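Local atomic coordinates of iron-chelator utilization protein (Thermobifida fusca TM51, PDB entry 4YHB), a protein that binds FAD and takes part in siderophore utilization, probably as a reductase that releases iron from ferric siderophores by reducing it to the ferrous state. Residues D74-F79 against G127-R132; I85-T90 against G259-D264; T192-N197 against D205-A210. One frame throughout, in Å; residues are numbered along the deposited sequence.

Contact 1 (D74-F79 against G127-R132); sequences DRCLNF and GVLGPR
Arg132 reaches across to Asp74 with the end of its side chain and holds it with two nitrogens, one on the carboxylate and one on the backbone carbonyl. From CB the chain first runs out with CG anti to the backbone N (chi1 173°), then bends at chi2 and chi3. These two bends bring the guanidinium over to Asp74, and the Arg132 side chain also packs on Leu15. NH1 donates to Asp74 O over 3.2 Å, a rather long bond that arrives tilted from the carbonyl plane. NH2 forms the salt bridge to Asp74 OD2 at 2.8 Å, with an N-H...O angle of 162°. The oxygen lies near the guanidinium plane, but the nitrogen meets it from above the carboxylate, the two planes being 69° apart. NH2 also donates to Tyr13 O, and Asp74 OD1 accepts from Leu15 N, so both charged groups are tied to the same preceding loop, which should fix their rotation.

Beyond the salt bridge the contact is apolar. A single methyl, CD2 of Leu129, touches two residues at once: it is 3.8 Å from Cys76 CB and equally 3.8 Å from Phe79 CZ, approaching the ring obliquely. Cys76 SG sits over the centre of one face of the Phe79 ring, so sulfur, ring and methyl form one small cluster.

The contact joins the two-stranded hairpin of 71-72 and 75-76 to the end of strand 125-129, the last strand of the antiparallel FAD-binding barrel. Leu129 also packs on Val71 of the hairpin and on Trp57 of the adjoining strand 53-57, while Phe79 continues toward Lys55 and Tyr86 on the neighbouring strands.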
loop_
_atom_site.group_PDB
_atom_site.type_symbol
_atom_site.label_atom_id
_atom_site.label_comp_id
_atom_site.label_asym_id
_atom_site.label_seq_id
_atom_site.Cartn_x
_atom_site.Cartn_y
_atom_site.Cartn_z
ATOM N N ASP A 74 0.353 4.482 -24.444
ATOM C CA ASP A 74 0.221 4.877 -23.037
ATOM C C ASP A 74 -1.068 4.410 -22.360
ATOM O O ASP A 74 -1.521 5.022 -21.384
ATOM C CB ASP A 74 0.333 6.396 -22.890
ATOM C CG ASP A 74 0.969 6.800 -21.569
ATOM O OD1 ASP A 74 1.999 6.193 -21.203
ATOM O OD2 ASP A 74 0.446 7.715 -20.896
ATOM N N ARG A 75 -1.645 3.326 -22.862
ATOM C CA ARG A 75 -2.814 2.730 -22.225
ATOM C C ARG A 75 -2.713 1.214 -22.168
ATOM O O ARG A 75 -2.211 0.574 -23.095
ATOM C CB ARG A 75 -4.099 3.102 -22.963
ATOM C CG ARG A 75 -4.685 4.434 -22.596
ATOM C CD ARG A 75 -6.060 4.610 -23.240
ATOM N NE ARG A 75 -6.303 3.663 -24.331
ATOM C CZ ARG A 75 -7.194 2.675 -24.288
ATOM N NH1 ARG A 75 -7.934 2.487 -23.201
ATOM N NH2 ARG A 75 -7.347 1.872 -25.335
ATOM N N CYS A 76 -3.221 0.637 -21.088
ATOM C CA CYS A 76 -3.348 -0.811 -21.017
ATOM C C CYS A 76 -4.587 -1.236 -21.787
ATOM O O CYS A 76 -5.674 -0.720 -21.536
ATOM C CB CYS A 76 -3.433 -1.287 -19.565
ATOM S SG CYS A 76 -3.539 -3.085 -19.464
ATOM N N LEU A 77 -4.421 -2.169 -22.723
ATOM C CA LEU A 77 -5.514 -2.604 -23.596
ATOM C C LEU A 77 -6.299 -3.822 -23.106
ATOM O O LEU A 77 -7.388 -4.108 -23.618
ATOM C CB LEU A 77 -4.982 -2.940 -24.996
ATOM C CG LEU A 77 -4.380 -1.834 -25.860
ATOM C CD1 LEU A 77 -4.248 -2.342 -27.277
ATOM C CD2 LEU A 77 -5.222 -0.569 -25.794
ATOM N N ASN A 78 -5.751 -4.571 -22.157
ATOM C CA ASN A 78 -6.363 -5.859 -21.861
ATOM C C ASN A 78 -6.772 -6.062 -20.409
ATOM O O ASN A 78 -6.751 -7.186 -19.913
ATOM C CB ASN A 78 -5.435 -6.986 -22.292
ATOM C CG ASN A 78 -4.141 -7.013 -21.505
ATOM O OD1 ASN A 78 -3.701 -5.995 -20.962
ATOM N ND2 ASN A 78 -3.517 -8.181 -21.447
ATOM N N PHE A 79 -7.168 -4.979 -19.750
ATOM C CA PHE A 79 -7.755 -5.061 -18.412
ATOM C C PHE A 79 -8.946 -6.014 -18.408
ATOM O O PHE A 79 -9.187 -6.698 -17.420
ATOM C CB PHE A 79 -8.218 -3.682 -17.921
ATOM C CG PHE A 79 -7.126 -2.822 -17.345
ATOM C CD1 PHE A 79 -6.228 -3.330 -16.417
ATOM C CD2 PHE A 79 -7.020 -1.491 -17.714
ATOM C CE1 PHE A 79 -5.232 -2.520 -15.874
ATOM C CE2 PHE A 79 -6.036 -0.678 -17.183
ATOM C CZ PHE A 79 -5.138 -1.191 -16.262
ATOM N N GLY A 127 4.062 -9.786 -14.048
ATOM C CA GLY A 127 3.866 -8.600 -14.863
ATOM C C GLY A 127 3.725 -7.408 -13.928
ATOM O O GLY A 127 3.072 -7.495 -12.882
ATOM N N VAL A 128 4.354 -6.296 -14.284
ATOM C CA VAL A 128 4.299 -5.101 -13.453
ATOM C C VAL A 128 3.853 -3.913 -14.289
ATOM O O VAL A 128 4.551 -3.499 -15.236
ATOM C CB VAL A 128 5.661 -4.806 -12.793
ATOM C CG1 VAL A 128 5.566 -3.555 -11.932
ATOM C CG2 VAL A 128 6.114 -6.016 -11.950
ATOM N N LEU A 129 2.681 -3.374 -13.961
ATOM C CA LEU A 129 2.147 -2.228 -14.698
ATOM C C LEU A 129 2.089 -0.976 -13.823
ATOM O O LEU A 129 1.561 -1.003 -12.705
ATOM C CB LEU A 129 0.759 -2.559 -15.263
ATOM C CG LEU A 129 0.072 -1.450 -16.076
ATOM C CD1 LEU A 129 0.844 -1.170 -17.375
ATOM C CD2 LEU A 129 -1.369 -1.839 -16.376
ATOM N N GLY A 130 2.629 0.129 -14.337
ATOM C CA GLY A 130 2.653 1.368 -13.590
ATOM C C GLY A 130 3.939 1.588 -12.805
ATOM O O GLY A 130 4.929 0.908 -13.056
ATOM N N PRO A 131 3.930 2.525 -11.840
ATOM C CA PRO A 131 2.784 3.317 -11.377
ATOM C C PRO A 131 2.261 4.232 -12.474
ATOM O O PRO A 131 3.043 4.647 -13.315
ATOM C CB PRO A 131 3.363 4.152 -10.227
ATOM C CG PRO A 131 4.634 3.484 -9.858
ATOM C CD PRO A 131 5.161 2.898 -11.128
ATOM N N ARG A 132 0.961 4.487 -12.479
ATOM C CA ARG A 132 0.351 5.362 -13.472
ATOM C C ARG A 132 0.889 6.784 -13.301
ATOM O O ARG A 132 0.992 7.568 -14.255
ATOM C CB ARG A 132 -1.171 5.311 -13.327
ATOM C CG ARG A 132 -1.959 6.306 -14.187
ATOM C CD ARG A 132 -1.884 5.998 -15.675
ATOM N NE ARG A 132 -0.702 6.571 -16.321
ATOM C CZ ARG A 132 -0.557 6.643 -17.642
ATOM N NH1 ARG A 132 -1.525 6.182 -18.424
ATOM N NH2 ARG A 132 0.544 7.167 -18.181
#

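Contact 2 (I85-T90 against G259-D264); sequences IYRDYT and GVSNLD. With FAD (flavin-adenine dinucleotide), chain C.
Asn262 and Arg87 meet where strand 86-95 of the FAD-binding barrel passes the loop that follows the last strand of the parallel-sheet domain, a pairing of barrel and nucleotide-fold domain like that of ferredoxin-NADP reductases. Residues 87-90 are consistent with that superfamily's Arg-x-Tyr-Ser/Thr flavin-binding motif. The FAD lies against both segments and receives most of the polar bonds. Asn262 gives the most surface to the contact: its CB rests over one face of the Arg87 guanidinium, 3.5 Å from NH1, and its amide plane is turned only 24° from that group. Its ND2 lies over a face of the Tyr86 ring, 3.3 Å from CE1, with amide and ring nearly perpendicular.

Arg87 is held flat from several directions. Ile85 CG2 sits over the rim of one guanidinium face, and NH1 donates to Tyr86 O from above the carbonyl plane. NE donates to FAD O1P at 2.7 Å and NH2 to FAD O1A at 3.0 Å, so one side chain spans both phosphates of the pyrophosphate; its bend at chi2 (-73°) turns the group toward them. Such pairing would be expected to offset the phosphate charge. From the loop, Ser261 OG adds a bond to FAD O1A, and Asn262 N a short one to FAD O2A.

Asp88, whose OD1 is also salt-bridged to Lys55, accepts one water bond on each carboxylate oxygen: the water on OD2 also donates to Leu263 O, and the one on OD1 to Asn262 OD1. A third water accepts from Asp88 N at 2.8 Å and donates to Asn262 OD1 at 2.7 Å.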
loop_
_atom_site.group_PDB
_atom_site.type_symbol
_atom_site.label_atom_id
_atom_site.label_comp_id
_atom_site.label_asym_id
_atom_site.label_seq_id
_atom_site.Cartn_x
_atom_site.Cartn_y
_atom_site.Cartn_z
ATOM N N ILE A 85 -5.219 -11.651 -14.040
ATOM C CA ILE A 85 -5.277 -11.537 -12.589
ATOM C C ILE A 85 -4.366 -10.412 -12.177
ATOM O O ILE A 85 -3.171 -10.621 -12.020
ATOM C CB ILE A 85 -4.833 -12.826 -11.878
ATOM C CG1 ILE A 85 -5.633 -14.026 -12.390
ATOM C CG2 ILE A 85 -5.002 -12.674 -10.334
ATOM C CD1 ILE A 85 -5.127 -15.365 -11.891
ATOM N N TYR A 86 -4.912 -9.208 -12.042
ATOM C CA TYR A 86 -4.085 -8.084 -11.652
ATOM C C TYR A 86 -4.625 -7.498 -10.353
ATOM O O TYR A 86 -5.831 -7.553 -10.096
ATOM C CB TYR A 86 -4.014 -7.023 -12.769
ATOM C CG TYR A 86 -5.339 -6.389 -13.131
ATOM C CD1 TYR A 86 -5.823 -5.301 -12.427
ATOM C CD2 TYR A 86 -6.105 -6.882 -14.186
ATOM C CE1 TYR A 86 -7.038 -4.721 -12.747
ATOM C CE2 TYR A 86 -7.329 -6.310 -14.510
ATOM C CZ TYR A 86 -7.788 -5.233 -13.785
ATOM O OH TYR A 86 -8.996 -4.650 -14.100
ATOM N N ARG A 87 -3.724 -6.952 -9.539
ATOM C CA ARG A 87 -4.063 -6.419 -8.216
ATOM C C ARG A 87 -3.123 -5.270 -7.889
ATOM O O ARG A 87 -1.963 -5.281 -8.308
ATOM C CB ARG A 87 -3.936 -7.496 -7.119
ATOM C CG ARG A 87 -4.671 -8.816 -7.369
ATOM C CD ARG A 87 -6.156 -8.649 -7.202
ATOM N NE ARG A 87 -6.880 -9.919 -7.208
ATOM C CZ ARG A 87 -7.562 -10.393 -8.249
ATOM N NH1 ARG A 87 -7.599 -9.715 -9.388
ATOM N NH2 ARG A 87 -8.217 -11.544 -8.144
ATOM N N ASP A 88 -3.616 -4.298 -7.118
ATOM C CA ASP A 88 -2.824 -3.144 -6.688
ATOM C C ASP A 88 -1.918 -3.491 -5.514
ATOM O O ASP A 88 -2.397 -4.023 -4.511
ATOM C CB ASP A 88 -3.734 -1.999 -6.242
ATOM C CG ASP A 88 -4.324 -1.233 -7.393
ATOM O OD1 ASP A 88 -4.281 -1.723 -8.540
ATOM O OD2 ASP A 88 -4.857 -0.134 -7.142
ATOM N N TYR A 89 -0.637 -3.152 -5.622
ATOM C CA TYR A 89 0.305 -3.281 -4.514
ATOM C C TYR A 89 1.191 -2.040 -4.458
ATOM O O TYR A 89 1.562 -1.464 -5.487
ATOM C CB TYR A 89 1.173 -4.556 -4.648
ATOM C CG TYR A 89 0.434 -5.819 -4.270
ATOM C CD1 TYR A 89 -0.254 -6.549 -5.227
ATOM C CD2 TYR A 89 0.390 -6.257 -2.940
ATOM C CE1 TYR A 89 -0.951 -7.692 -4.892
ATOM C CE2 TYR A 89 -0.316 -7.411 -2.583
ATOM C CZ TYR A 89 -0.987 -8.121 -3.575
ATOM O OH TYR A 89 -1.694 -9.259 -3.274
ATOM N N THR A 90 1.551 -1.648 -3.246
ATOM C CA THR A 90 2.378 -0.472 -3.024
ATOM C C THR A 90 3.846 -0.692 -3.399
ATOM O O THR A 90 4.390 -1.783 -3.215
ATOM C CB THR A 90 2.293 -0.034 -1.547
ATOM O OG1 THR A 90 0.928 0.282 -1.233
ATOM C CG2 THR A 90 3.190 1.190 -1.263
ATOM N N GLY A 259 -15.502 -9.345 0.869
ATOM C CA GLY A 259 -16.478 -9.856 -0.078
ATOM C C GLY A 259 -16.308 -9.309 -1.484
ATOM O O GLY A 259 -17.082 -9.653 -2.384
ATOM N N VAL A 260 -15.302 -8.460 -1.684
ATOM C CA VAL A 260 -15.051 -7.884 -3.006
ATOM C C VAL A 260 -13.675 -8.299 -3.510
ATOM O O VAL A 260 -12.680 -8.174 -2.802
ATOM C CB VAL A 260 -15.143 -6.348 -2.983
ATOM C CG1 VAL A 260 -14.855 -5.746 -4.377
ATOM C CG2 VAL A 260 -16.509 -5.901 -2.464
ATOM N N SER A 261 -13.618 -8.802 -4.734
ATOM C CA SER A 261 -12.336 -9.168 -5.326
ATOM C C SER A 261 -11.816 -8.020 -6.186
ATOM O O SER A 261 -12.555 -7.454 -7.000
ATOM C CB SER A 261 -12.479 -10.459 -6.141
ATOM O OG SER A 261 -11.281 -10.760 -6.826
ATOM N N ASN A 262 -10.542 -7.673 -5.996
ATOM C CA ASN A 262 -9.868 -6.643 -6.787
ATOM C C ASN A 262 -10.633 -5.318 -6.796
ATOM O O ASN A 262 -10.992 -4.804 -7.855
ATOM C CB ASN A 262 -9.641 -7.130 -8.233
ATOM C CG ASN A 262 -8.673 -6.236 -9.012
ATOM O OD1 ASN A 262 -7.888 -5.491 -8.424
ATOM N ND2 ASN A 262 -8.733 -6.305 -10.339
ATOM N N LEU A 263 -10.892 -4.784 -5.601
ATOM C CA LEU A 263 -11.525 -3.477 -5.455
ATOM C C LEU A 263 -10.803 -2.409 -6.259
ATOM O O LEU A 263 -9.584 -2.297 -6.170
ATOM C CB LEU A 263 -11.545 -3.060 -3.979
ATOM C CG LEU A 263 -12.095 -1.657 -3.704
ATOM C CD1 LEU A 263 -13.596 -1.652 -3.988
ATOM C CD2 LEU A 263 -11.829 -1.225 -2.251
ATOM N N ASP A 264 -11.552 -1.627 -7.040
ATOM C CA ASP A 264 -10.968 -0.509 -7.782
ATOM C C ASP A 264 -11.038 0.750 -6.928
ATOM O O ASP A 264 -12.109 1.309 -6.722
ATOM C CB ASP A 264 -11.704 -0.302 -9.110
ATOM C CG ASP A 264 -11.121 0.834 -9.962
ATOM O OD1 ASP A 264 -10.206 1.573 -9.526
ATOM O OD2 ASP A 264 -11.601 0.981 -11.107
HETATM P PA FAD C . -8.797 -10.707 -4.115
HETATM O O1A FAD C . -9.076 -11.657 -5.288
HETATM O O2A FAD C . -8.808 -9.199 -4.571
HETATM O O5B FAD C . -10.019 -10.837 -3.074
HETATM C C5B FAD C . -10.530 -12.078 -2.743
HETATM C C4B FAD C . -11.161 -12.011 -1.338
HETATM O O4B FAD C . -10.198 -11.831 -0.336
HETATM C C3B FAD C . -12.129 -10.914 -1.195
HETATM O O3B FAD C . -13.170 -11.411 -0.419
HETATM C C2B FAD C . -11.416 -9.902 -0.490
HETATM O O2B FAD C . -12.226 -9.105 0.366
HETATM C C1B FAD C . -10.480 -10.659 0.354
HETATM N N9A FAD C . -9.220 -9.988 0.645
HETATM C C8A FAD C . -8.484 -9.238 -0.204
HETATM N N7A FAD C . -7.386 -8.816 0.438
HETATM C C5A FAD C . -7.405 -9.336 1.687
HETATM C C6A FAD C . -6.554 -9.254 2.789
HETATM N N6A FAD C . -5.349 -8.505 2.698
HETATM N N1A FAD C . -6.874 -9.896 3.925
HETATM C C2A FAD C . -8.012 -10.616 4.016
HETATM N N3A FAD C . -8.850 -10.716 2.980
HETATM C C4A FAD C . -8.573 -10.075 1.822
HETATM N N1 FAD C . -2.035 -5.166 -0.275
HETATM C C2 FAD C . -0.886 -5.641 0.208
HETATM O O2 FAD C . -0.859 -6.737 0.747
HETATM N N3 FAD C . 0.239 -4.874 0.075
HETATM C C4 FAD C . 0.214 -3.665 -0.526
HETATM O O4 FAD C . 1.257 -3.032 -0.621
HETATM C C4X FAD C . -0.976 -3.140 -1.031
HETATM N N5 FAD C . -1.064 -1.906 -1.649
HETATM C C5X FAD C . -2.252 -1.473 -2.132
HETATM C C6 FAD C . -2.344 -0.229 -2.765
HETATM C C7 FAD C . -3.432 0.182 -3.216
HETATM C C7M FAD C . -3.405 1.566 -3.891
HETATM C C8 FAD C . -4.525 -0.407 -3.186
HETATM C C8M FAD C . -5.814 0.140 -3.731
HETATM C C9 FAD C . -4.611 -1.642 -2.601
HETATM C C9A FAD C . -3.425 -2.368 -1.968
HETATM N N10 FAD C . -3.318 -3.539 -1.362
HETATM C C10 FAD C . -2.124 -3.955 -0.883
HETATM C "C1'" FAD C . -4.517 -4.390 -1.199
HETATM C "C2'" FAD C . -4.642 -5.432 -2.267
HETATM O "O2'" FAD C . -4.753 -4.824 -3.492
HETATM C "C3'" FAD C . -5.904 -6.308 -1.944
HETATM O "O3'" FAD C . -5.731 -6.819 -0.660
HETATM C "C4'" FAD C . -6.242 -7.355 -2.971
HETATM O "O4'" FAD C . -7.555 -7.708 -2.858
HETATM C "C5'" FAD C . -5.416 -8.643 -2.825
HETATM O "O5'" FAD C . -5.470 -9.466 -3.965
HETATM P P FAD C . -6.026 -10.930 -3.746
HETATM O O1P FAD C . -5.999 -11.503 -5.181
HETATM O O2P FAD C . -5.189 -11.488 -2.563
HETATM O O3P FAD C . -7.514 -11.291 -3.354
HETATM O O HOH W 1 -7.600 -0.489 -7.074
HETATM O O HOH W 2 -6.448 -3.316 -9.616
HETATM O O HOH W 3 -6.296 -4.515 -6.417
#

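Contact 3 (T192-N197 against D205-A210); sequences TWLHRN and DLLLRA
Leu194 lays its CD1 methyl over the first turn of the helix, touching Leu206 O at 3.6 Å and Ala210 CB at 3.9 Å. The same methyl comes within 4.3 Å of Leu207 CD2, so one branch of the leucine meets Leu206, Leu207 and Ala210, one turn of the helix. Its first torsion sets CG anti to the carbonyl carbon (chi1 -56°), with CB directed at the helix. Leu206 O is already engaged by Ala210 N in the helical hydrogen bond, and the methyl therefore packs on a carbonyl whose polar need is met.

Strand 190-195 is an edge strand of the five-stranded parallel sheet, and helix 206-212 packs against it after the loop that follows the strand, as in the alternating strand-helix order of a Rossmann-like, NAD-binding-type domain. The local axes run 9.9 Å apart at 137°.

Leu206 returns the contact from the helix side. Its CD1 lies against the strand backbone, 3.7 Å from His195 O, and at 4.1 Å from Arg196 CG, the two side chains crossing at about a right angle. Of the Arg196 side chain, CG makes the contact, while the guanidinium is held by salt bridges to Glu149 and Glu173. Leu207 packs on Ile235 of helix 229-241, and Ala210 on Phe171 of strand 167-174. On the helix itself, Arg209 NE is salt-bridged to Asp205 OD2 at 2.6 Å, meeting that oxygen from above the carboxylate plane.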
loop_
_atom_site.group_PDB
_atom_site.type_symbol
_atom_site.label_atom_id
_atom_site.label_comp_id
_atom_site.label_asym_id
_atom_site.label_seq_id
_atom_site.Cartn_x
_atom_site.Cartn_y
_atom_site.Cartn_z
ATOM N N THR A 192 1.385 3.152 17.579
ATOM C CA THR A 192 0.611 2.199 18.347
ATOM C C THR A 192 0.158 1.064 17.460
ATOM O O THR A 192 -0.448 1.279 16.406
ATOM C CB THR A 192 -0.608 2.865 19.001
ATOM O OG1 THR A 192 -0.154 3.919 19.855
ATOM C CG2 THR A 192 -1.401 1.864 19.821
ATOM N N TRP A 193 0.469 -0.148 17.884
ATOM C CA TRP A 193 0.039 -1.325 17.164
ATOM C C TRP A 193 -1.243 -1.833 17.806
ATOM O O TRP A 193 -1.280 -2.129 19.005
ATOM C CB TRP A 193 1.142 -2.393 17.173
ATOM C CG TRP A 193 2.406 -1.924 16.509
ATOM C CD1 TRP A 193 3.477 -1.310 17.108
ATOM C CD2 TRP A 193 2.731 -2.020 15.110
ATOM N NE1 TRP A 193 4.441 -1.018 16.164
ATOM C CE2 TRP A 193 4.009 -1.444 14.937
ATOM C CE3 TRP A 193 2.065 -2.536 13.995
ATOM C CZ2 TRP A 193 4.630 -1.374 13.691
ATOM C CZ3 TRP A 193 2.686 -2.470 12.762
ATOM C CH2 TRP A 193 3.955 -1.890 12.621
ATOM N N LEU A 194 -2.301 -1.916 17.011
ATOM C CA LEU A 194 -3.573 -2.447 17.489
ATOM C C LEU A 194 -3.755 -3.876 16.990
ATOM O O LEU A 194 -3.531 -4.165 15.813
ATOM C CB LEU A 194 -4.724 -1.563 17.015
ATOM C CG LEU A 194 -4.574 -0.098 17.420
ATOM C CD1 LEU A 194 -5.523 0.755 16.585
ATOM C CD2 LEU A 194 -4.832 0.065 18.927
ATOM N N HIS A 195 -4.166 -4.762 17.881
ATOM C CA HIS A 195 -4.218 -6.188 17.572
ATOM C C HIS A 195 -5.644 -6.705 17.477
ATOM O O HIS A 195 -6.438 -6.530 18.400
ATOM C CB HIS A 195 -3.454 -6.989 18.638
ATOM C CG HIS A 195 -2.081 -6.464 18.920
ATOM N ND1 HIS A 195 -1.544 -6.430 20.188
ATOM C CD2 HIS A 195 -1.126 -5.973 18.095
ATOM C CE1 HIS A 195 -0.320 -5.934 20.133
ATOM N NE2 HIS A 195 -0.044 -5.645 18.873
ATOM N N ARG A 196 -5.958 -7.374 16.372
ATOM C CA ARG A 196 -7.272 -7.988 16.201
ATOM C C ARG A 196 -7.489 -9.187 17.121
ATOM O O ARG A 196 -8.632 -9.523 17.435
ATOM C CB ARG A 196 -7.472 -8.419 14.752
ATOM C CG ARG A 196 -7.742 -7.250 13.798
ATOM C CD ARG A 196 -8.259 -7.771 12.462
ATOM N NE ARG A 196 -7.288 -8.655 11.826
ATOM C CZ ARG A 196 -6.324 -8.236 11.010
ATOM N NH1 ARG A 196 -6.200 -6.944 10.731
ATOM N NH2 ARG A 196 -5.484 -9.108 10.474
ATOM N N ASN A 197 -6.401 -9.833 17.534
ATOM C CA ASN A 197 -6.460 -10.943 18.496
ATOM C C ASN A 197 -7.587 -11.959 18.246
ATOM O O ASN A 197 -8.336 -12.313 19.165
ATOM C CB ASN A 197 -6.582 -10.383 19.917
ATOM C CG ASN A 197 -5.337 -9.656 20.347
ATOM O OD1 ASN A 197 -4.255 -9.895 19.797
ATOM N ND2 ASN A 197 -5.461 -8.770 21.337
ATOM N N ASP A 205 -13.516 -2.205 14.435
ATOM C CA ASP A 205 -13.457 -0.755 14.288
ATOM C C ASP A 205 -12.278 -0.170 15.058
ATOM O O ASP A 205 -12.346 0.963 15.547
ATOM C CB ASP A 205 -14.770 -0.115 14.754
ATOM C CG ASP A 205 -15.174 -0.557 16.150
ATOM O OD1 ASP A 205 -16.264 -0.146 16.608
ATOM O OD2 ASP A 205 -14.410 -1.324 16.790
ATOM N N LEU A 206 -11.196 -0.941 15.160
ATOM C CA LEU A 206 -10.027 -0.544 15.957
ATOM C C LEU A 206 -9.420 0.786 15.520
ATOM O O LEU A 206 -9.018 1.587 16.359
ATOM C CB LEU A 206 -8.942 -1.633 15.900
ATOM C CG LEU A 206 -9.148 -2.888 16.751
ATOM C CD1 LEU A 206 -8.193 -3.998 16.299
ATOM C CD2 LEU A 206 -8.941 -2.569 18.223
ATOM N N LEU A 207 -9.356 1.031 14.212
ATOM C CA LEU A 207 -8.780 2.282 13.723
ATOM C C LEU A 207 -9.651 3.489 14.077
ATOM O O LEU A 207 -9.146 4.521 14.528
ATOM C CB LEU A 207 -8.566 2.230 12.204
ATOM C CG LEU A 207 -7.476 1.256 11.756
ATOM C CD1 LEU A 207 -7.344 1.249 10.235
ATOM C CD2 LEU A 207 -6.164 1.615 12.394
ATOM N N LEU A 208 -10.955 3.358 13.849
ATOM C CA LEU A 208 -11.905 4.413 14.186
ATOM C C LEU A 208 -11.847 4.732 15.680
ATOM O O LEU A 208 -11.799 5.896 16.079
ATOM C CB LEU A 208 -13.323 3.998 13.798
ATOM C CG LEU A 208 -14.451 4.946 14.215
ATOM C CD1 LEU A 208 -14.340 6.278 13.478
ATOM C CD2 LEU A 208 -15.797 4.295 13.966
ATOM N N ARG A 209 -11.835 3.686 16.497
ATOM C CA ARG A 209 -11.805 3.848 17.949
ATOM C C ARG A 209 -10.547 4.576 18.399
ATOM O O ARG A 209 -10.614 5.436 19.270
ATOM C CB ARG A 209 -11.900 2.492 18.646
ATOM C CG ARG A 209 -13.282 1.862 18.571
ATOM C CD ARG A 209 -13.314 0.535 19.330
ATOM N NE ARG A 209 -14.574 -0.172 19.123
ATOM C CZ ARG A 209 -15.669 0.018 19.852
ATOM N NH1 ARG A 209 -15.661 0.892 20.851
ATOM N NH2 ARG A 209 -16.771 -0.671 19.585
ATOM N N ALA A 210 -9.401 4.251 17.800
ATOM C CA ALA A 210 -8.153 4.934 18.148
ATOM C C ALA A 210 -8.179 6.407 17.729
ATOM O O ALA A 210 -7.721 7.281 18.468
ATOM C CB ALA A 210 -6.964 4.227 17.509
#

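In the fold
Contacts 1 and 2 both reach the antiparallel barrel and touch each other through Phe79 and Tyr86, their centres about 14 Å apart, whereas contact 3 belongs to the parallel-sheet domain on the far side of the chain, its centre about 35 Å from that of contact 1. Contact 2 lies nearest the middle of the molecule and spans both domains; its segments enclose contact 3 along the sequence. All three are partly buried, but their chemistry differs: contact 1 couples a salt bridge to an apolar cluster, contact 2 depends on cofactor phosphates and bridging water, and contact 3 is held by aliphatic packing of helix on edge strand.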